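Side-chain contact in D-3-phosphoglycerate dehydrogenase (Sulfolobus tokodaii, PDB 2EKL), which binds NAD and probably oxidises D-3-phosphoglycerate with it in the biosynthesis of serine: residues D15-K20 / R294-T299. Sequence-based numbering, arbitrary orientation.
Sequences DEILIK and RVAEMT
With chi1 at -166°, D15 swings its carboxylate away from its own backbone N, and CB, CG and OD2 all meet the methyl of A296; D15 CB comes to 3.5 Å from A296 CB. In I17, CG1 stands anti to the backbone N (chi1 -179°), which leaves CG2 between that N and the carbonyl carbon, and this branch touches the same methyl, I17 CG2 to A296 CB being 3.6 Å. D15 is also the N-cap of helix 16-24: its OD1 takes the N-H of I17 at 2.8 Å through the anti lone pair, nearly straight, which helps hold the carboxylate. One turn along helix 289-309, L18 CD1 meets T299 CG2 at 3.9 Å, the two side chains slanting across each other. The T299 chi1 of -61° sets OG1 beside the backbone N, where it bonds V295 O at 2.8 Å, and turns CG2 toward L18; T299 N donates to V295 O from the opposite face. Mostly methyl packing, with the D15 carboxylate at one edge, the contact joins helix 16-24, which follows strand 7-10, to helix 289-309, which after the last strand of the seven-stranded NAD-binding sheet returns to the domain of the five-stranded sheet.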
# COMPACT_ATOMS: atom_id res chain seq x y z
N ASP A 15 -3.32 -20.87 20.06
CA ASP A 15 -4.63 -21.07 19.45
C ASP A 15 -5.23 -22.35 20.01
O ASP A 15 -4.57 -23.39 20.05
CB ASP A 15 -4.49 -21.18 17.93
CG ASP A 15 -5.83 -21.06 17.22
OD1 ASP A 15 -6.73 -21.88 17.49
OD2 ASP A 15 -5.97 -20.14 16.39
N GLU A 16 -6.48 -22.27 20.44
CA GLU A 16 -7.17 -23.42 21.03
C GLU A 16 -7.33 -24.61 20.08
O GLU A 16 -7.54 -25.73 20.52
CB GLU A 16 -8.54 -22.99 21.55
CG GLU A 16 -9.15 -23.95 22.56
CD GLU A 16 -8.32 -24.08 23.82
OE1 GLU A 16 -8.02 -23.04 24.44
OE2 GLU A 16 -7.97 -25.22 24.20
N ILE A 17 -7.21 -24.37 18.78
CA ILE A 17 -7.36 -25.45 17.81
C ILE A 17 -6.36 -26.58 18.06
O ILE A 17 -6.72 -27.75 18.02
CB ILE A 17 -7.17 -24.94 16.36
CG1 ILE A 17 -7.35 -26.09 15.36
CG2 ILE A 17 -5.79 -24.33 16.19
CD1 ILE A 17 -8.71 -26.75 15.42
N LEU A 18 -5.11 -26.21 18.34
CA LEU A 18 -4.06 -27.20 18.59
C LEU A 18 -4.32 -27.98 19.88
O LEU A 18 -4.20 -29.20 19.90
CB LEU A 18 -2.69 -26.50 18.66
CG LEU A 18 -1.43 -27.37 18.70
CD1 LEU A 18 -0.24 -26.54 18.23
CD2 LEU A 18 -1.19 -27.91 20.10
N ILE A 19 -4.68 -27.27 20.94
CA ILE A 19 -4.95 -27.91 22.22
C ILE A 19 -6.16 -28.84 22.10
O ILE A 19 -6.14 -29.98 22.57
CB ILE A 19 -5.24 -26.87 23.32
CG1 ILE A 19 -4.04 -25.93 23.46
CG2 ILE A 19 -5.51 -27.57 24.64
CD1 ILE A 19 -4.24 -24.83 24.48
N LYS A 20 -7.22 -28.35 21.46
CA LYS A 20 -8.44 -29.13 21.27
C LYS A 20 -8.15 -30.40 20.48
O LYS A 20 -8.64 -31.48 20.82
CB LYS A 20 -9.48 -28.28 20.54
CG LYS A 20 -10.69 -29.06 20.03
CD LYS A 20 -11.75 -28.12 19.46
CE LYS A 20 -12.84 -28.88 18.72
NZ LYS A 20 -13.51 -29.89 19.59
N ARG A 294 -3.52 -19.95 9.82
CA ARG A 294 -2.71 -20.92 9.11
C ARG A 294 -1.54 -21.38 9.98
O ARG A 294 -1.16 -22.55 9.93
CB ARG A 294 -2.19 -20.35 7.79
CG ARG A 294 -3.25 -20.22 6.71
CD ARG A 294 -2.62 -20.16 5.33
NE ARG A 294 -1.76 -19.00 5.21
CZ ARG A 294 -2.20 -17.77 4.93
NH1 ARG A 294 -3.50 -17.56 4.74
NH2 ARG A 294 -1.34 -16.77 4.86
N VAL A 295 -0.97 -20.47 10.76
CA VAL A 295 0.13 -20.83 11.64
C VAL A 295 -0.34 -21.91 12.62
O VAL A 295 0.34 -22.91 12.81
CB VAL A 295 0.65 -19.60 12.44
CG1 VAL A 295 1.60 -20.06 13.54
CG2 VAL A 295 1.38 -18.65 11.50
N ALA A 296 -1.51 -21.70 13.21
CA ALA A 296 -2.06 -22.66 14.15
C ALA A 296 -2.37 -23.99 13.49
O ALA A 296 -2.00 -25.05 14.00
CB ALA A 296 -3.32 -22.09 14.81
N GLU A 297 -3.05 -23.95 12.34
CA GLU A 297 -3.42 -25.16 11.61
C GLU A 297 -2.21 -25.95 11.12
O GLU A 297 -2.18 -27.18 11.23
CB GLU A 297 -4.30 -24.83 10.41
CG GLU A 297 -5.57 -24.08 10.77
CD GLU A 297 -6.51 -23.94 9.58
OE1 GLU A 297 -6.02 -23.63 8.47
OE2 GLU A 297 -7.72 -24.15 9.75
N MET A 298 -1.24 -25.25 10.56
CA MET A 298 -0.04 -25.90 10.05
C MET A 298 0.79 -26.51 11.17
O MET A 298 1.29 -27.63 11.04
CB MET A 298 0.81 -24.91 9.27
CG MET A 298 0.20 -24.49 7.95
SD MET A 298 1.32 -23.45 7.02
CE MET A 298 2.77 -24.52 6.97
N THR A 299 0.93 -25.78 12.27
CA THR A 299 1.71 -26.29 13.40
C THR A 299 1.00 -27.52 13.95
O THR A 299 1.64 -28.51 14.30
CB THR A 299 1.85 -25.22 14.50
OG1 THR A 299 2.56 -24.08 13.97
CG2 THR A 299 2.64 -25.78 15.69